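Local coordinates for cell wall mannoprotein 1 (Neosartorya fumigata, PDB 5J5L), which binds the fatty acid arachidonic acid inside a helical bundle and is probably a constitutive cell-wall protein and antigen of the fungus, at residues L20-N25 and T82-I87; A55-A60 and A120-I124; T70-L74 and D129-I133; Q111-D115 and T137-D141. Residue numbers count along the deposited sequence, not the author numbering.

How the interactions relate
The chain folds as an all-helical bundle around one arachidonic acid, and the four contacts tie its helices at different levels. Interaction 1 joins helices 3-26 and 63-89 beside the lipid; interaction 2 lies on the opposite side of the chain's centre, their centres 30 Å apart, where helix 31-56 ends against helix 100-124. Interaction 3 pairs helices 63-89 and 127-150 and touches interaction 2 through Leu121 on Leu73. Interaction 4, 12 Å from interaction 3 between centres, joins helices 100-124 and 127-150. Along the chain interaction 1 closes before interaction 4 opens; in every other pair the segments alternate. Interactions 1 and 4 contribute pocket residues, whereas 2 and 3 lie at the other end, past the lipid's tail.

Interaction 1 (L20-N25 and T82-I87); sequences LTQHFN and TSLDAI. With ACD (arachidonic acid), chain B.
Two helical segments, 20-25 and 82-87, run side by side in nearly the same direction, their axes 8.7 Å apart at closest approach and crossing at 21°. In register, Thr21 faces Ser83 (CA to CA 4.9 Å) and Phe24 faces Ile87 (5.5 Å). Such close spacing relies on small residues: Ala86 CB packs against Phe24 CB at 3.8 Å and Thr21 CG2 at 4.1 Å. Phe24, chi1 m, lays a ring face under Ile87, whose CB sits 3.8 Å from the ring centroid in a CH-pi contact. Ser83 OG, chi1 t, gives Thr21 OG1 a weak hydrogen bond of 3.0 Å; Thr21 OG1 also bonds to Ile17 O. At the outer margin a water bridges Asn25 OD1 and Ala86 O, 2.8 Å from each. Arachidonic acid lines up alongside, with O1 3.3 Å from Phe24 CD1 and C16 3.6 Å from Ser83 OG, making this one wall of the lipid pocket. Leu20 packs on helix 31-56, and Leu84 on helix 127-150.

Interaction 2 (A55-A60 and A120-I124); sequences AKATSA and ALQDI
Ile124, with 92 Å² covered, is the centre of this contact, followed by Ala55 (66 Å²) and Ala120 (45 Å²). Segment 55-60 finishes helix 31-56 at Lys56 and then unwinds, Thr58 and Ser59 being extended (psi 143° and 161°); segment 120-124 belongs to helix 100-124. A helix end and its following loop thus pack on a neighbouring helix, at one end of the all-helical bundle. Ile124, chi1 p and chi2 t, reaches under the loop: its CG2 lies 3.4 Å from Thr58 O, its CD1 3.8 Å from Thr58 CG2, and its CA 4.5 Å from Ala60 CA. Ala55 and Ala120 form a small-residue contact, CB to CB 3.8 Å and CA to CA 5.8 Å; Leu121 CD2 adds apolar packing 3.8 Å from Ala55 CB. A water lies 2.8 Å from Ala120 O and 3.2 Å from Ala55 O, the latter at best a weak bond. A backbone hydrogen bond between Ile124 and Leu61 extends the join. Helix 3-26 covers it, Ile6 touching Thr58, Leu121 and Ile124, while Leu121 continues onto helix 63-89.

Interaction 3 (T70-L74 and D129-I133); sequences TNALL and DKDTI
Helical segments 70-74 and 129-133 lie almost exactly parallel, 3° between their directions, with axes 10.2 Å apart at closest approach; the nearest CA atoms are those of Thr70 and Ile133, 6.2 Å apart. In the helical bundle, 70-74 lies within helix 63-89, and 129-133 in the first turns of helix 127-150. Thr70 comes first and has the most surface covered, 74 Å². Its chi1 is m, placing OG1 3.2 Å from Asp129 CB and 3.5 Å from Ile133 CD1, while its CG2 meets Thr132 CG2 at 3.8 Å. One turn on, Leu73 (chi1 t, chi2 p) points toward the other helix and sets CD2 3.4 Å from Ile133 CG2; it also packs on Leu121 of helix 100-124. Leu74 leaves its backbone sideways, with chi1 at -91°, and bends its end across so that CD2 lies 3.3 Å from Thr132 CG2 and CD1 4.0 Å from Ile133 CA. Polar groups find partners next door: Thr70 OG1 bonds to Ser66 O, and Asp129 OD2 to Ser66 OG. The contact is mainly methyl groups in van der Waals packing, with Thr70 OG1 lying against carbon and without a hydrogen bond between the segments, while Ser66-Asp129 is a polar link between the helices just beside it.

Interaction 4 (Q111-D115 and T137-D141); sequences QSKTD and TQDID
Asp141 has the most surface covered here, its carboxylate facing Gln111 and Asp115 across two neighbouring antiparallel helices of the bundle. Segments 111-115 and 137-141 belong to consecutive helices, 100-124 and 127-150, so this is a helical hairpin; the directions differ by 177° and the axes come within 10.9 Å. Gln111 pairs with Asp141 (CA to CA 6.9 Å) and Asp115 with Thr137 (7.4 Å). At this spacing long or polar side chains do the bridging. Gln111, chi1 and chi2 both t, extends across to Asp141, while Asp115 and Asp141 are both m at chi1. Deeper, Thr114 CG2 approaches Ile140 CG2 at 4.2 Å. Thr114 touches the arachidonic acid and is part of its pocket, so the hairpin backs onto the lipid; Ile140 also packs on Lys77 and Ile80 of helix 63-89. Thr137 OG1 bonds to Ser118 OG, a second polar tie in the hairpin. Asp141 OD1 accepts a nearly straight hydrogen bond from Gln111 NE2, 3.2 Å at 172°, and sits only 2.4 Å from Asp115 OD1.

Interaction 1 (L20-N25 and T82-I87)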
loop_
_atom_site.group_PDB
_atom_site.type_symbol
_atom_site.label_atom_id
_atom_site.label_comp_id
_atom_site.label_asym_id
_atom_site.label_seq_id
_atom_site.Cartn_x
_atom_site.Cartn_y
_atom_site.Cartn_z
ATOM N N LEU A 20 7.748 -1.019 -7.277
ATOM C CA LEU A 20 8.547 -1.500 -6.147
ATOM C C LEU A 20 8.872 -2.989 -6.228
ATOM O O LEU A 20 9.995 -3.407 -5.965
ATOM C CB LEU A 20 7.824 -1.240 -4.823
ATOM C CG LEU A 20 8.052 0.116 -4.200
ATOM C CD1 LEU A 20 7.176 0.242 -2.965
ATOM C CD2 LEU A 20 9.512 0.325 -3.812
ATOM N N THR A 21 7.861 -3.785 -6.562
ATOM C CA THR A 21 8.028 -5.226 -6.682
ATOM C C THR A 21 9.114 -5.547 -7.697
ATOM O O THR A 21 9.926 -6.463 -7.496
ATOM C CB THR A 21 6.710 -5.920 -7.071
ATOM O OG1 THR A 21 5.714 -5.642 -6.069
ATOM C CG2 THR A 21 6.884 -7.419 -7.190
ATOM N N GLN A 22 9.107 -4.808 -8.807
ATOM C CA GLN A 22 10.155 -4.964 -9.817
ATOM C C GLN A 22 11.547 -4.691 -9.250
ATOM O O GLN A 22 12.511 -5.428 -9.559
ATOM C CB GLN A 22 9.883 -4.063 -11.025
ATOM C CG GLN A 22 8.742 -4.517 -11.914
ATOM C CD GLN A 22 8.514 -3.567 -13.079
ATOM O OE1 GLN A 22 8.376 -2.354 -12.894
ATOM N NE2 GLN A 22 8.474 -4.113 -14.284
ATOM N N HIS A 23 11.667 -3.639 -8.444
ATOM C CA HIS A 23 12.916 -3.346 -7.740
ATOM C C HIS A 23 13.323 -4.503 -6.841
ATOM O O HIS A 23 14.480 -4.941 -6.879
ATOM C CB HIS A 23 12.826 -2.066 -6.909
ATOM C CG HIS A 23 12.947 -0.819 -7.721
ATOM N ND1 HIS A 23 14.148 -0.180 -7.920
ATOM C CD2 HIS A 23 12.019 -0.093 -8.385
ATOM C CE1 HIS A 23 13.961 0.875 -8.692
ATOM N NE2 HIS A 23 12.673 0.961 -8.975
ATOM N N PHE A 24 12.378 -5.000 -6.044
ATOM C CA PHE A 24 12.684 -6.083 -5.101
ATOM C C PHE A 24 13.230 -7.309 -5.802
ATOM O O PHE A 24 14.229 -7.877 -5.370
ATOM C CB PHE A 24 11.476 -6.502 -4.264
ATOM C CG PHE A 24 10.863 -5.388 -3.451
ATOM C CD1 PHE A 24 11.612 -4.306 -3.027
ATOM C CD2 PHE A 24 9.535 -5.447 -3.114
ATOM C CE1 PHE A 24 11.042 -3.286 -2.281
ATOM C CE2 PHE A 24 8.958 -4.442 -2.367
ATOM C CZ PHE A 24 9.708 -3.354 -1.961
ATOM N N ASN A 25 12.602 -7.686 -6.908
ATOM C CA ASN A 25 12.984 -8.893 -7.637
ATOM C C ASN A 25 14.375 -8.809 -8.273
ATOM O O ASN A 25 15.023 -9.842 -8.491
ATOM C CB ASN A 25 11.919 -9.231 -8.679
ATOM C CG ASN A 25 10.627 -9.717 -8.047
ATOM O OD1 ASN A 25 10.636 -10.312 -6.966
ATOM N ND2 ASN A 25 9.522 -9.508 -8.733
ATOM N N THR A 82 1.882 -9.707 -3.062
ATOM C CA THR A 82 2.983 -10.039 -3.977
ATOM C C THR A 82 4.234 -9.199 -3.663
ATOM O O THR A 82 5.364 -9.719 -3.627
ATOM C CB THR A 82 2.547 -9.858 -5.451
ATOM O OG1 THR A 82 1.507 -10.800 -5.766
ATOM C CG2 THR A 82 3.723 -10.066 -6.417
ATOM N N SER A 83 4.034 -7.909 -3.418
ATOM C CA SER A 83 5.144 -6.994 -3.151
ATOM C C SER A 83 5.826 -7.329 -1.838
ATOM O O SER A 83 7.074 -7.399 -1.760
ATOM C CB SER A 83 4.650 -5.534 -3.170
ATOM O OG SER A 83 5.718 -4.617 -3.253
ATOM N N LEU A 84 5.025 -7.572 -0.808
ATOM C CA LEU A 84 5.553 -7.965 0.489
ATOM C C LEU A 84 6.301 -9.300 0.399
ATOM O O LEU A 84 7.391 -9.437 0.970
ATOM C CB LEU A 84 4.436 -8.040 1.513
ATOM C CG LEU A 84 3.856 -6.673 1.915
ATOM C CD1 LEU A 84 2.607 -6.848 2.740
ATOM C CD2 LEU A 84 4.900 -5.856 2.663
ATOM N N ASP A 85 5.743 -10.258 -0.346
ATOM C CA ASP A 85 6.426 -11.542 -0.562
ATOM C C ASP A 85 7.793 -11.316 -1.204
ATOM O O ASP A 85 8.769 -11.974 -0.855
ATOM C CB ASP A 85 5.616 -12.483 -1.466
ATOM C CG ASP A 85 4.393 -13.103 -0.763
ATOM O OD1 ASP A 85 4.320 -13.052 0.479
ATOM O OD2 ASP A 85 3.509 -13.663 -1.459
ATOM N N ALA A 86 7.848 -10.391 -2.147
ATOM C CA ALA A 86 9.078 -10.133 -2.914
ATOM C C ALA A 86 10.204 -9.553 -2.073
ATOM O O ALA A 86 11.352 -9.948 -2.238
ATOM C CB ALA A 86 8.784 -9.223 -4.086
ATOM N N ILE A 87 9.887 -8.607 -1.186
ATOM C CA ILE A 87 10.909 -8.067 -0.278
ATOM C C ILE A 87 11.312 -9.089 0.790
ATOM O O ILE A 87 12.504 -9.231 1.109
ATOM C CB ILE A 87 10.523 -6.693 0.324
ATOM C CG1 ILE A 87 11.694 -6.111 1.136
ATOM C CG2 ILE A 87 9.291 -6.751 1.193
ATOM C CD1 ILE A 87 12.913 -5.805 0.308
HETATM C C1 ACD B . 15.446 -2.914 -3.176
HETATM C C2 ACD B . 14.963 -2.479 -1.813
HETATM C C3 ACD B . 15.721 -3.226 -0.733
HETATM C C4 ACD B . 15.493 -2.577 0.633
HETATM C C5 ACD B . 15.826 -1.105 0.577
HETATM C C6 ACD B . 14.968 -0.106 0.855
HETATM C C7 ACD B . 13.556 -0.314 1.342
HETATM C C8 ACD B . 12.517 -0.047 0.265
HETATM C C9 ACD B . 11.374 -0.742 0.145
HETATM C C10 ACD B . 10.964 -1.918 1.014
HETATM C C11 ACD B . 10.012 -1.490 2.101
HETATM C C12 ACD B . 8.732 -1.864 2.231
HETATM C C13 ACD B . 7.945 -2.770 1.307
HETATM C C14 ACD B . 7.314 -1.851 0.275
HETATM C C15 ACD B . 6.124 -2.052 -0.301
HETATM C C16 ACD B . 5.242 -3.228 0.015
HETATM C C17 ACD B . 3.822 -2.919 -0.436
HETATM C C18 ACD B . 3.180 -1.835 0.412
HETATM C C19 ACD B . 1.725 -1.652 0.053
HETATM C C20 ACD B . 1.190 -0.275 0.349
HETATM O O1 ACD B . 14.847 -3.881 -3.664
HETATM O O2 ACD B . 16.365 -2.308 -3.760
HETATM O O HOH W 1 12.080 -11.067 -4.646
#

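Interaction 2 (A55-A60 and A120-I124)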
loop_
_atom_site.group_PDB
_atom_site.type_symbol
_atom_site.label_atom_id
_atom_site.label_comp_id
_atom_site.label_asym_id
_atom_site.label_seq_id
_atom_site.Cartn_x
_atom_site.Cartn_y
_atom_site.Cartn_z
ATOM N N ALA A 55 -9.886 11.429 -0.225
ATOM C CA ALA A 55 -11.038 10.716 0.336
ATOM C C ALA A 55 -11.686 11.540 1.444
ATOM O O ALA A 55 -12.923 11.629 1.509
ATOM C CB ALA A 55 -10.618 9.358 0.880
ATOM N N LYS A 56 -10.858 12.144 2.300
ATOM C CA LYS A 56 -11.374 13.018 3.370
ATOM C C LYS A 56 -12.130 14.221 2.823
ATOM O O LYS A 56 -13.021 14.755 3.494
ATOM C CB LYS A 56 -10.250 13.498 4.285
ATOM C CG LYS A 56 -9.701 12.410 5.186
ATOM C CD LYS A 56 -8.736 13.000 6.197
ATOM C CE LYS A 56 -8.045 11.919 7.006
ATOM N NZ LYS A 56 -6.985 12.510 7.869
ATOM N N ALA A 57 -11.791 14.642 1.608
ATOM C CA ALA A 57 -12.451 15.780 0.970
ATOM C C ALA A 57 -13.717 15.411 0.179
ATOM O O ALA A 57 -14.349 16.292 -0.409
ATOM C CB ALA A 57 -11.459 16.498 0.067
ATOM N N THR A 58 -14.113 14.141 0.209
ATOM C CA THR A 58 -15.144 13.603 -0.684
ATOM C C THR A 58 -16.453 13.288 0.063
ATOM O O THR A 58 -16.424 12.855 1.219
ATOM C CB THR A 58 -14.596 12.354 -1.401
ATOM O OG1 THR A 58 -13.515 12.749 -2.246
ATOM C CG2 THR A 58 -15.661 11.685 -2.255
ATOM N N SER A 59 -17.594 13.543 -0.593
ATOM C CA SER A 59 -18.915 13.288 -0.012
ATOM C C SER A 59 -19.324 11.823 -0.122
ATOM O O SER A 59 -18.788 11.075 -0.954
ATOM C CB SER A 59 -19.988 14.140 -0.708
ATOM O OG SER A 59 -19.717 15.521 -0.564
ATOM N N ALA A 60 -20.292 11.424 0.700
ATOM C CA ALA A 60 -20.834 10.059 0.659
ATOM C C ALA A 60 -20.998 9.611 -0.790
ATOM O O ALA A 60 -21.635 10.300 -1.600
ATOM C CB ALA A 60 -22.175 9.996 1.376
ATOM N N ALA A 120 -10.570 6.164 5.775
ATOM C CA ALA A 120 -11.176 7.290 5.067
ATOM C C ALA A 120 -12.137 6.822 3.962
ATOM O O ALA A 120 -13.192 7.431 3.746
ATOM C CB ALA A 120 -10.099 8.205 4.495
ATOM N N LEU A 121 -11.795 5.723 3.294
ATOM C CA LEU A 121 -12.650 5.168 2.238
ATOM C C LEU A 121 -13.872 4.485 2.844
ATOM O O LEU A 121 -14.982 4.594 2.317
ATOM C CB LEU A 121 -11.881 4.175 1.368
ATOM C CG LEU A 121 -10.735 4.758 0.540
ATOM C CD1 LEU A 121 -10.005 3.630 -0.156
ATOM C CD2 LEU A 121 -11.219 5.810 -0.435
ATOM N N GLN A 122 -13.683 3.809 3.968
ATOM C CA GLN A 122 -14.822 3.229 4.688
ATOM C C GLN A 122 -15.824 4.312 5.042
ATOM O O GLN A 122 -17.026 4.062 5.023
ATOM C CB GLN A 122 -14.379 2.513 5.963
ATOM C CG GLN A 122 -13.662 1.196 5.707
ATOM C CD GLN A 122 -13.149 0.550 6.977
ATOM O OE1 GLN A 122 -13.874 0.429 7.971
ATOM N NE2 GLN A 122 -11.873 0.116 6.949
ATOM N N ASP A 123 -15.334 5.514 5.355
ATOM C CA ASP A 123 -16.211 6.576 5.869
ATOM C C ASP A 123 -17.204 7.047 4.807
ATOM O O ASP A 123 -18.330 7.443 5.137
ATOM C CB ASP A 123 -15.385 7.764 6.411
ATOM C CG ASP A 123 -14.887 7.541 7.865
ATOM O OD1 ASP A 123 -15.466 6.705 8.600
ATOM O OD2 ASP A 123 -13.915 8.220 8.268
ATOM N N ILE A 124 -16.801 6.967 3.540
ATOM C CA ILE A 124 -17.613 7.453 2.423
ATOM C C ILE A 124 -18.285 6.360 1.585
ATOM O O ILE A 124 -19.129 6.653 0.737
ATOM C CB ILE A 124 -16.813 8.418 1.524
ATOM C CG1 ILE A 124 -15.611 7.719 0.878
ATOM C CG2 ILE A 124 -16.382 9.635 2.338
ATOM C CD1 ILE A 124 -14.870 8.609 -0.093
HETATM O O HOH W 2 -13.201 10.128 4.305
#

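Interaction 3 (T70-L74 and D129-I133)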
loop_
_atom_site.group_PDB
_atom_site.type_symbol
_atom_site.label_atom_id
_atom_site.label_comp_id
_atom_site.label_asym_id
_atom_site.label_seq_id
_atom_site.Cartn_x
_atom_site.Cartn_y
_atom_site.Cartn_z
ATOM N N THR A 70 -14.371 0.630 -3.728
ATOM C CA THR A 70 -14.188 -0.627 -2.978
ATOM C C THR A 70 -13.401 -1.645 -3.787
ATOM O O THR A 70 -12.444 -2.244 -3.301
ATOM C CB THR A 70 -15.557 -1.230 -2.583
ATOM O OG1 THR A 70 -16.229 -0.327 -1.708
ATOM C CG2 THR A 70 -15.416 -2.570 -1.883
ATOM N N ASN A 71 -13.794 -1.839 -5.037
ATOM C CA ASN A 71 -13.096 -2.796 -5.879
ATOM C C ASN A 71 -11.675 -2.387 -6.212
ATOM O O ASN A 71 -10.800 -3.246 -6.349
ATOM C CB ASN A 71 -13.878 -3.051 -7.160
ATOM C CG ASN A 71 -15.075 -3.954 -6.931
ATOM O OD1 ASN A 71 -15.542 -4.132 -5.798
ATOM N ND2 ASN A 71 -15.585 -4.528 -8.012
ATOM N N ALA A 72 -11.451 -1.084 -6.364
ATOM C CA ALA A 72 -10.110 -0.596 -6.643
ATOM C C ALA A 72 -9.232 -0.827 -5.424
ATOM O O ALA A 72 -8.085 -1.250 -5.565
ATOM C CB ALA A 72 -10.125 0.870 -7.045
ATOM N N LEU A 73 -9.760 -0.551 -4.233
ATOM C CA LEU A 73 -8.969 -0.754 -3.009
ATOM C C LEU A 73 -8.675 -2.242 -2.819
ATOM O O LEU A 73 -7.509 -2.642 -2.613
ATOM C CB LEU A 73 -9.704 -0.197 -1.786
ATOM C CG LEU A 73 -8.988 -0.347 -0.447
ATOM C CD1 LEU A 73 -7.655 0.392 -0.457
ATOM C CD2 LEU A 73 -9.884 0.152 0.661
ATOM N N LEU A 74 -9.714 -3.067 -2.909
ATOM C CA LEU A 74 -9.545 -4.514 -2.743
ATOM C C LEU A 74 -8.635 -5.110 -3.814
ATOM O O LEU A 74 -7.913 -6.072 -3.552
ATOM C CB LEU A 74 -10.893 -5.227 -2.765
ATOM C CG LEU A 74 -11.590 -5.416 -1.416
ATOM C CD1 LEU A 74 -11.446 -4.200 -0.510
ATOM C CD2 LEU A 74 -13.046 -5.756 -1.655
ATOM N N ASP A 129 -20.453 -1.837 1.543
ATOM C CA ASP A 129 -19.095 -1.747 1.019
ATOM C C ASP A 129 -18.066 -1.476 2.122
ATOM O O ASP A 129 -16.922 -1.931 2.032
ATOM C CB ASP A 129 -18.997 -0.663 -0.065
ATOM C CG ASP A 129 -19.599 -1.096 -1.396
ATOM O OD1 ASP A 129 -19.873 -2.300 -1.584
ATOM O OD2 ASP A 129 -19.812 -0.220 -2.266
ATOM N N LYS A 130 -18.458 -0.730 3.153
ATOM C CA LYS A 130 -17.577 -0.492 4.306
ATOM C C LYS A 130 -17.132 -1.806 4.940
ATOM O O LYS A 130 -15.955 -1.977 5.291
ATOM C CB LYS A 130 -18.262 0.385 5.370
ATOM C CG LYS A 130 -17.531 0.349 6.707
ATOM C CD LYS A 130 -17.992 1.400 7.697
ATOM C CE LYS A 130 -17.185 1.270 8.979
ATOM N NZ LYS A 130 -17.712 2.137 10.063
ATOM N N ASP A 131 -18.081 -2.722 5.119
ATOM C CA ASP A 131 -17.767 -4.023 5.712
ATOM C C ASP A 131 -16.784 -4.782 4.827
ATOM O O ASP A 131 -15.812 -5.363 5.317
ATOM C CB ASP A 131 -19.035 -4.852 5.940
ATOM C CG ASP A 131 -19.941 -4.253 7.009
ATOM O OD1 ASP A 131 -19.421 -3.557 7.911
ATOM O OD2 ASP A 131 -21.171 -4.484 6.952
ATOM N N THR A 132 -17.028 -4.746 3.521
ATOM C CA THR A 132 -16.151 -5.391 2.542
ATOM C C THR A 132 -14.737 -4.818 2.570
ATOM O O THR A 132 -13.741 -5.557 2.508
ATOM C CB THR A 132 -16.753 -5.239 1.139
ATOM O OG1 THR A 132 -18.023 -5.894 1.116
ATOM C CG2 THR A 132 -15.862 -5.832 0.086
ATOM N N ILE A 133 -14.652 -3.496 2.658
ATOM C CA ILE A 133 -13.364 -2.827 2.753
ATOM C C ILE A 133 -12.639 -3.197 4.043
ATOM O O ILE A 133 -11.430 -3.480 4.026
ATOM C CB ILE A 133 -13.517 -1.300 2.682
ATOM C CG1 ILE A 133 -13.965 -0.903 1.267
ATOM C CG2 ILE A 133 -12.206 -0.613 3.065
ATOM C CD1 ILE A 133 -14.438 0.527 1.132
#

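Interaction 4 (Q111-D115 and T137-D141)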
loop_
_atom_site.group_PDB
_atom_site.type_symbol
_atom_site.label_atom_id
_atom_site.label_comp_id
_atom_site.label_asym_id
_atom_site.label_seq_id
_atom_site.Cartn_x
_atom_site.Cartn_y
_atom_site.Cartn_z
ATOM N N GLN A 111 2.002 0.610 6.545
ATOM C CA GLN A 111 0.846 0.040 7.213
ATOM C C GLN A 111 0.001 1.171 7.816
ATOM O O GLN A 111 -1.219 1.182 7.648
ATOM C CB GLN A 111 1.208 -0.971 8.286
ATOM C CG GLN A 111 -0.054 -1.583 8.875
ATOM C CD GLN A 111 0.173 -2.768 9.767
ATOM O OE1 GLN A 111 1.248 -2.962 10.323
ATOM N NE2 GLN A 111 -0.873 -3.562 9.934
ATOM N N SER A 112 0.632 2.097 8.540
ATOM C CA SER A 112 -0.105 3.204 9.149
ATOM C C SER A 112 -0.873 4.015 8.108
ATOM O O SER A 112 -2.072 4.349 8.286
ATOM C CB SER A 112 0.860 4.120 9.913
ATOM O OG SER A 112 0.166 5.187 10.526
ATOM N N LYS A 113 -0.178 4.349 7.032
ATOM C CA LYS A 113 -0.752 5.199 5.988
ATOM C C LYS A 113 -1.858 4.465 5.217
ATOM O O LYS A 113 -2.891 5.067 4.885
ATOM C CB LYS A 113 0.340 5.731 5.058
ATOM C CG LYS A 113 1.296 6.702 5.729
ATOM C CD LYS A 113 2.441 7.090 4.809
ATOM C CE LYS A 113 3.432 7.986 5.538
ATOM N NZ LYS A 113 2.802 9.236 6.041
ATOM N N THR A 114 -1.654 3.175 4.969
ATOM C CA THR A 114 -2.669 2.354 4.286
ATOM C C THR A 114 -3.914 2.185 5.179
ATOM O O THR A 114 -5.057 2.261 4.704
ATOM C CB THR A 114 -2.108 0.979 3.915
ATOM O OG1 THR A 114 -0.979 1.162 3.052
ATOM C CG2 THR A 114 -3.174 0.113 3.199
ATOM N N ASP A 115 -3.694 1.974 6.469
ATOM C CA ASP A 115 -4.817 1.873 7.404
ATOM C C ASP A 115 -5.643 3.171 7.422
ATOM O O ASP A 115 -6.884 3.133 7.474
ATOM C CB ASP A 115 -4.316 1.524 8.804
ATOM C CG ASP A 115 -3.841 0.086 8.916
ATOM O OD1 ASP A 115 -4.086 -0.684 7.966
ATOM O OD2 ASP A 115 -3.229 -0.277 9.943
ATOM N N THR A 137 -9.098 -5.035 4.359
ATOM C CA THR A 137 -8.051 -4.340 5.095
ATOM C C THR A 137 -7.456 -5.213 6.205
ATOM O O THR A 137 -6.242 -5.162 6.448
ATOM C CB THR A 137 -8.587 -3.006 5.660
ATOM O OG1 THR A 137 -9.066 -2.200 4.576
ATOM C CG2 THR A 137 -7.480 -2.244 6.392
ATOM N N GLN A 138 -8.292 -5.999 6.875
ATOM C CA GLN A 138 -7.802 -7.032 7.818
ATOM C C GLN A 138 -6.746 -7.929 7.165
ATOM O O GLN A 138 -5.728 -8.260 7.782
ATOM C CB GLN A 138 -8.928 -7.923 8.328
ATOM C CG GLN A 138 -9.882 -7.283 9.305
ATOM C CD GLN A 138 -10.874 -8.302 9.813
ATOM O OE1 GLN A 138 -11.979 -8.410 9.297
ATOM N NE2 GLN A 138 -10.457 -9.096 10.784
ATOM N N ASP A 139 -6.995 -8.319 5.916
ATOM C CA ASP A 139 -6.063 -9.183 5.175
ATOM C C ASP A 139 -4.772 -8.461 4.813
ATOM O O ASP A 139 -3.675 -9.020 4.909
ATOM C CB ASP A 139 -6.745 -9.721 3.900
ATOM C CG ASP A 139 -7.920 -10.645 4.193
ATOM O OD1 ASP A 139 -7.997 -11.259 5.284
ATOM O OD2 ASP A 139 -8.799 -10.751 3.303
ATOM N N ILE A 140 -4.901 -7.204 4.403
ATOM C CA ILE A 140 -3.746 -6.376 4.099
ATOM C C ILE A 140 -2.916 -6.185 5.377
ATOM O O ILE A 140 -1.698 -6.316 5.367
ATOM C CB ILE A 140 -4.187 -5.015 3.508
ATOM C CG1 ILE A 140 -4.804 -5.229 2.111
ATOM C CG2 ILE A 140 -3.013 -4.036 3.452
ATOM C CD1 ILE A 140 -5.425 -3.988 1.495
ATOM N N ASP A 141 -3.595 -5.885 6.488
ATOM C CA ASP A 141 -2.903 -5.737 7.777
ATOM C C ASP A 141 -2.185 -7.019 8.225
ATOM O O ASP A 141 -1.080 -6.962 8.758
ATOM C CB ASP A 141 -3.875 -5.261 8.865
ATOM C CG ASP A 141 -4.255 -3.797 8.721
ATOM O OD1 ASP A 141 -3.462 -3.001 8.173
ATOM O OD2 ASP A 141 -5.375 -3.446 9.156
#